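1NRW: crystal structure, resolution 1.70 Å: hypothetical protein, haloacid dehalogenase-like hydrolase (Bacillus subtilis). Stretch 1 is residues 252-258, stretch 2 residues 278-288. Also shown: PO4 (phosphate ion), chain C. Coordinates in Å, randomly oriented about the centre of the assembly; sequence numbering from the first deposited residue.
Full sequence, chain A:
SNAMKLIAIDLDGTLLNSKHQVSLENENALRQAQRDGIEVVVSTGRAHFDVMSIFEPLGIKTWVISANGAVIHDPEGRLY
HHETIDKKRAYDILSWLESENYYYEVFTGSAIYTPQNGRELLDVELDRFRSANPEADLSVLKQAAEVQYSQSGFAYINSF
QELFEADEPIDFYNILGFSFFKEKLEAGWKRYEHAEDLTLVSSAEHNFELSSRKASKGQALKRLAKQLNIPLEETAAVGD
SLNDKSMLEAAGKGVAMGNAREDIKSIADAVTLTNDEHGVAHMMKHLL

Stretch 1 (252-258) GKGVAMG
Stretch 2, residues 278-288: HGVAHMMKHLL

Residues 253-256 form an extended strand, with phi/psi running from -128/117 at Lys 253 to -102/138 at Ala 256. Stretch 2 is helical from Gly 279, with His 278 at the N-cap position; phi/psi stay near -60/-43 through Met 284. The i to i-4 bonds place His 282 N 2.9 Å from His 278 O and Met 283 N 2.9 Å from Gly 279 O. Leu 287 N also donates to Met 283 O, at 3.0 Å. The two segments run antiparallel: CA-CA distances are 8.5 Å for Lys 253-Leu 288, 8.0 Å for Val 255-Met 283 and 6.3 Å for Met 257-Gly 279, so they draw together toward the start of the helix.

Strand alternation turns the CA-to-CB bonds of Lys 253 and Val 255 toward stretch 2, while Ala 256 stays out of reach. Val 255 (chi1 t) packs with both methyls: CG2 lies 3.9 Å from SE of the selenomethionine Met 283 (t, t, p), and CG1 lies 4.1 Å from CD1 of Leu 287 (m, t). Met 257, also selenomethionine, leaves its backbone sideways, but its m, m, m conformation brings the end nearer. Its CE sits 3.8 Å from Gly 279 CA, and its SE 4.2 Å from Val 280 CG2 (chi1 t). An ideal CB on Gly 279 would fall 2.6 Å from Met 257 CE, a clash, so the close approach uses the space left by the absent side chain.

The polar contact lies at the chain terminus. Lys 253 (m, t, p, t) donates from NZ to Leu 287 O at 2.8 Å, the sole direct hydrogen bond between the stretches. Water 1 accepts from Lys 253 NZ at 3.0 Å and donates to Leu 288 OXT at 3.1 Å, linking the ammonium to the C-terminal carboxylate.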

ATOM      1  N   GLY A 252      -6.060  -1.025  17.990  1.00 18.59           N
ATOM      2  CA  GLY A 252      -6.123  -1.586  19.326  1.00 20.05           C
ATOM      3  C   GLY A 252      -5.397  -2.917  19.330  1.00 19.50           C
ATOM      4  O   GLY A 252      -4.723  -3.271  20.299  1.00 21.16           O
ATOM      5  N   LYS A 253      -5.544  -3.664  18.239  1.00 18.66           N
ATOM      6  CA  LYS A 253      -4.877  -4.955  18.094  1.00 20.01           C
ATOM      7  C   LYS A 253      -4.121  -4.998  16.770  1.00 18.27           C
ATOM      8  O   LYS A 253      -4.731  -4.896  15.704  1.00 19.31           O
ATOM      9  CB  LYS A 253      -5.890  -6.105  18.132  1.00 23.07           C
ATOM     10  CG  LYS A 253      -6.546  -6.313  19.488  1.00 30.46           C
ATOM     11  CD  LYS A 253      -7.341  -7.616  19.546  1.00 35.14           C
ATOM     12  CE  LYS A 253      -6.435  -8.841  19.434  1.00 38.92           C
ATOM     13  NZ  LYS A 253      -7.165 -10.117  19.714  1.00 39.59           N
ATOM     14  N   GLY A 254      -2.799  -5.121  16.852  1.00 16.91           N
ATOM     15  CA  GLY A 254      -1.972  -5.195  15.661  1.00 15.45           C
ATOM     16  C   GLY A 254      -1.664  -6.649  15.353  1.00 16.47           C
ATOM     17  O   GLY A 254      -1.172  -7.376  16.219  1.00 15.97           O
ATOM     18  N   VAL A 255      -1.953  -7.082  14.128  1.00 13.72           N
ATOM     19  CA  VAL A 255      -1.708  -8.470  13.740  1.00 13.42           C
ATOM     20  C   VAL A 255      -0.676  -8.575  12.620  1.00 14.27           C
ATOM     21  O   VAL A 255      -0.750  -7.857  11.622  1.00 15.17           O
ATOM     22  CB  VAL A 255      -3.018  -9.153  13.271  1.00 13.26           C
ATOM     23  CG1 VAL A 255      -2.764 -10.628  12.977  1.00 13.86           C
ATOM     24  CG2 VAL A 255      -4.099  -9.001  14.338  1.00 15.51           C
ATOM     25  N   ALA A 256       0.290  -9.470  12.794  1.00 13.53           N
ATOM     26  CA  ALA A 256       1.323  -9.674  11.790  1.00 14.29           C
ATOM     27  C   ALA A 256       1.021 -10.932  10.982  1.00 13.95           C
ATOM     28  O   ALA A 256       0.601 -11.945  11.537  1.00 15.15           O
ATOM     29  CB  ALA A 256       2.682  -9.802  12.456  1.00 15.37           C
HETATM   30  N   MSE A 257       1.221 -10.860   9.672  1.00 12.59           N
HETATM   31  CA  MSE A 257       1.004 -12.018   8.808  1.00 12.97           C
HETATM   32  C   MSE A 257       2.126 -13.024   9.073  1.00 12.97           C
HETATM   33  O   MSE A 257       3.195 -12.651   9.560  1.00 14.74           O
HETATM   34  CB  MSE A 257       1.042 -11.588   7.334  1.00 14.24           C
HETATM   35  CG  MSE A 257      -0.108 -10.679   6.928  1.00 12.93           C
HETATM   36 SE   MSE A 257      -1.804 -11.586   7.086  1.00 25.28          SE
HETATM   37  CE  MSE A 257      -1.450 -13.065   5.879  1.00 12.27           C
ATOM     38  N   GLY A 258       1.887 -14.293   8.753  1.00 14.73           N
ATOM     39  CA  GLY A 258       2.905 -15.310   8.969  1.00 13.94           C
ATOM     40  C   GLY A 258       4.169 -15.056   8.157  1.00 15.78           C
ATOM     41  O   GLY A 258       5.268 -15.430   8.571  1.00 16.23           O
ATOM     42  N   HIS A 278      -4.139 -18.269   3.851  1.00 15.34           N
ATOM     43  CA  HIS A 278      -5.330 -17.514   4.232  1.00 13.85           C
ATOM     44  C   HIS A 278      -5.259 -16.899   5.624  1.00 13.73           C
ATOM     45  O   HIS A 278      -6.222 -16.972   6.396  1.00 14.02           O
ATOM     46  CB  HIS A 278      -6.565 -18.413   4.109  1.00 14.87           C
ATOM     47  CG  HIS A 278      -6.567 -19.245   2.865  1.00 16.77           C
ATOM     48  ND1 HIS A 278      -6.547 -20.624   2.889  1.00 21.33           N
ATOM     49  CD2 HIS A 278      -6.507 -18.891   1.561  1.00 16.43           C
ATOM     50  CE1 HIS A 278      -6.470 -21.083   1.652  1.00 17.81           C
ATOM     51  NE2 HIS A 278      -6.445 -20.052   0.826  1.00 22.43           N
ATOM     52  N   GLY A 279      -4.125 -16.272   5.924  1.00 13.22           N
ATOM     53  CA  GLY A 279      -3.937 -15.639   7.219  1.00 14.13           C
ATOM     54  C   GLY A 279      -5.019 -14.637   7.582  1.00 13.24           C
ATOM     55  O   GLY A 279      -5.421 -14.534   8.741  1.00 13.92           O
ATOM     56  N   VAL A 280      -5.499 -13.879   6.603  1.00 12.56           N
ATOM     57  CA  VAL A 280      -6.543 -12.905   6.894  1.00 13.68           C
ATOM     58  C   VAL A 280      -7.805 -13.617   7.386  1.00 14.46           C
ATOM     59  O   VAL A 280      -8.415 -13.195   8.372  1.00 14.70           O
ATOM     60  CB  VAL A 280      -6.853 -12.029   5.655  1.00 12.30           C
ATOM     61  CG1 VAL A 280      -8.055 -11.149   5.929  1.00 12.78           C
ATOM     62  CG2 VAL A 280      -5.633 -11.154   5.334  1.00 13.34           C
ATOM     63  N   ALA A 281      -8.193 -14.698   6.715  1.00 13.54           N
ATOM     64  CA  ALA A 281      -9.370 -15.452   7.142  1.00 14.43           C
ATOM     65  C   ALA A 281      -9.129 -16.046   8.539  1.00 14.27           C
ATOM     66  O   ALA A 281     -10.010 -15.997   9.405  1.00 15.00           O
ATOM     67  CB  ALA A 281      -9.679 -16.563   6.143  1.00 13.80           C
ATOM     68  N   HIS A 282      -7.935 -16.596   8.762  1.00 14.44           N
ATOM     69  CA  HIS A 282      -7.606 -17.181  10.064  1.00 14.86           C
ATOM     70  C   HIS A 282      -7.743 -16.137  11.166  1.00 17.12           C
ATOM     71  O   HIS A 282      -8.282 -16.420  12.236  1.00 17.25           O
ATOM     72  CB  HIS A 282      -6.182 -17.761  10.068  1.00 15.15           C
ATOM     73  CG  HIS A 282      -5.712 -18.188  11.427  1.00 16.53           C
ATOM     74  ND1 HIS A 282      -5.066 -17.335  12.293  1.00 16.49           N
ATOM     75  CD2 HIS A 282      -5.839 -19.367  12.085  1.00 16.98           C
ATOM     76  CE1 HIS A 282      -4.812 -17.967  13.427  1.00 16.10           C
ATOM     77  NE2 HIS A 282      -5.271 -19.202  13.326  1.00 17.17           N
HETATM   78  N   MSE A 283      -7.257 -14.928  10.907  1.00 16.25           N
HETATM   79  CA  MSE A 283      -7.360 -13.868  11.899  1.00 17.14           C
HETATM   80  C   MSE A 283      -8.827 -13.569  12.211  1.00 17.13           C
HETATM   81  O   MSE A 283      -9.215 -13.445  13.370  1.00 15.51           O
HETATM   82  CB  MSE A 283      -6.690 -12.596  11.394  1.00 18.77           C
HETATM   83  CG  MSE A 283      -6.950 -11.400  12.288  1.00 20.08           C
HETATM   84 SE   MSE A 283      -6.543  -9.764  11.381  1.00 30.45          SE
HETATM   85  CE  MSE A 283      -7.848  -9.890   9.965  1.00 19.85           C
HETATM   86  N   MSE A 284      -9.641 -13.447  11.167  1.00 18.00           N
HETATM   87  CA  MSE A 284     -11.061 -13.156  11.342  1.00 20.04           C
HETATM   88  C   MSE A 284     -11.786 -14.162  12.221  1.00 19.73           C
HETATM   89  O   MSE A 284     -12.599 -13.792  13.071  1.00 18.74           O
HETATM   90  CB  MSE A 284     -11.765 -13.109   9.983  1.00 24.44           C
HETATM   91  CG  MSE A 284     -11.350 -11.947   9.119  1.00 32.76           C
HETATM   92 SE   MSE A 284     -11.933 -10.301   9.906  1.00 47.45          SE
HETATM   93  CE  MSE A 284     -10.554 -10.096  11.224  1.00 44.86           C
ATOM     94  N   LYS A 285     -11.485 -15.436  12.013  1.00 17.18           N
ATOM     95  CA  LYS A 285     -12.149 -16.499  12.748  1.00 19.44           C
ATOM     96  C   LYS A 285     -11.469 -16.965  14.020  1.00 17.61           C
ATOM     97  O   LYS A 285     -12.137 -17.459  14.927  1.00 18.16           O
ATOM     98  CB  LYS A 285     -12.333 -17.713  11.830  1.00 21.11           C
ATOM     99  CG  LYS A 285     -13.127 -17.418  10.564  1.00 28.20           C
ATOM    100  CD  LYS A 285     -13.343 -18.674   9.724  1.00 33.33           C
ATOM    101  CE  LYS A 285     -12.029 -19.250   9.220  1.00 37.72           C
ATOM    102  NZ  LYS A 285     -12.257 -20.423   8.326  1.00 41.08           N
ATOM    103  N   HIS A 286     -10.155 -16.791  14.104  1.00 16.54           N
ATOM    104  CA  HIS A 286      -9.416 -17.299  15.249  1.00 15.30           C
ATOM    105  C   HIS A 286      -8.493 -16.373  16.037  1.00 17.02           C
ATOM    106  O   HIS A 286      -7.710 -16.855  16.858  1.00 17.57           O
ATOM    107  CB  HIS A 286      -8.630 -18.535  14.792  1.00 15.01           C
ATOM    108  CG  HIS A 286      -9.493 -19.607  14.201  1.00 15.39           C
ATOM    109  ND1 HIS A 286     -10.391 -20.334  14.952  1.00 17.56           N
ATOM    110  CD2 HIS A 286      -9.637 -20.037  12.923  1.00 18.27           C
ATOM    111  CE1 HIS A 286     -11.052 -21.165  14.164  1.00 18.49           C
ATOM    112  NE2 HIS A 286     -10.614 -21.002  12.927  1.00 19.84           N
ATOM    113  N   LEU A 287      -8.585 -15.062  15.823  1.00 15.36           N
ATOM    114  CA  LEU A 287      -7.735 -14.129  16.562  1.00 17.20           C
ATOM    115  C   LEU A 287      -8.457 -12.897  17.098  1.00 20.85           C
ATOM    116  O   LEU A 287      -7.970 -12.244  18.023  1.00 23.28           O
ATOM    117  CB  LEU A 287      -6.562 -13.657  15.695  1.00 16.04           C
ATOM    118  CG  LEU A 287      -5.498 -14.696  15.353  1.00 14.92           C
ATOM    119  CD1 LEU A 287      -4.442 -14.051  14.457  1.00 14.45           C
ATOM    120  CD2 LEU A 287      -4.850 -15.232  16.638  1.00 12.94           C
ATOM    121  N   LEU A 288      -9.603 -12.565  16.519  1.00 21.89           N
ATOM    122  CA  LEU A 288     -10.335 -11.388  16.966  1.00 25.46           C
ATOM    123  C   LEU A 288     -11.611 -11.737  17.717  1.00 30.00           C
ATOM    124  O   LEU A 288     -11.957 -12.938  17.760  1.00 32.01           O
ATOM    125  CB  LEU A 288     -10.662 -10.492  15.768  1.00 24.69           C
ATOM    126  CG  LEU A 288      -9.459 -10.043  14.933  1.00 22.51           C
ATOM    127  CD1 LEU A 288      -9.914  -8.977  13.959  1.00 27.38           C
ATOM    128  CD2 LEU A 288      -8.368  -9.484  15.829  1.00 25.84           C
ATOM    129  OXT LEU A 288     -12.248 -10.800  18.250  1.00 33.10           O
TER
HETATM  130  P   PO4 C 901     -11.299 -23.372  10.166  1.00 43.40           P
HETATM  131  O1  PO4 C 901     -11.249 -24.260  11.354  1.00 43.74           O
HETATM  132  O2  PO4 C 901     -11.261 -21.955  10.602  1.00 44.55           O
HETATM  133  O3  PO4 C 901     -10.130 -23.651   9.293  1.00 45.66           O
HETATM  134  O4  PO4 C 901     -12.553 -23.623   9.413  1.00 45.00           O
HETATM  135  O   HOH W   1     -10.054  -9.142  19.743  1.00 64.62           O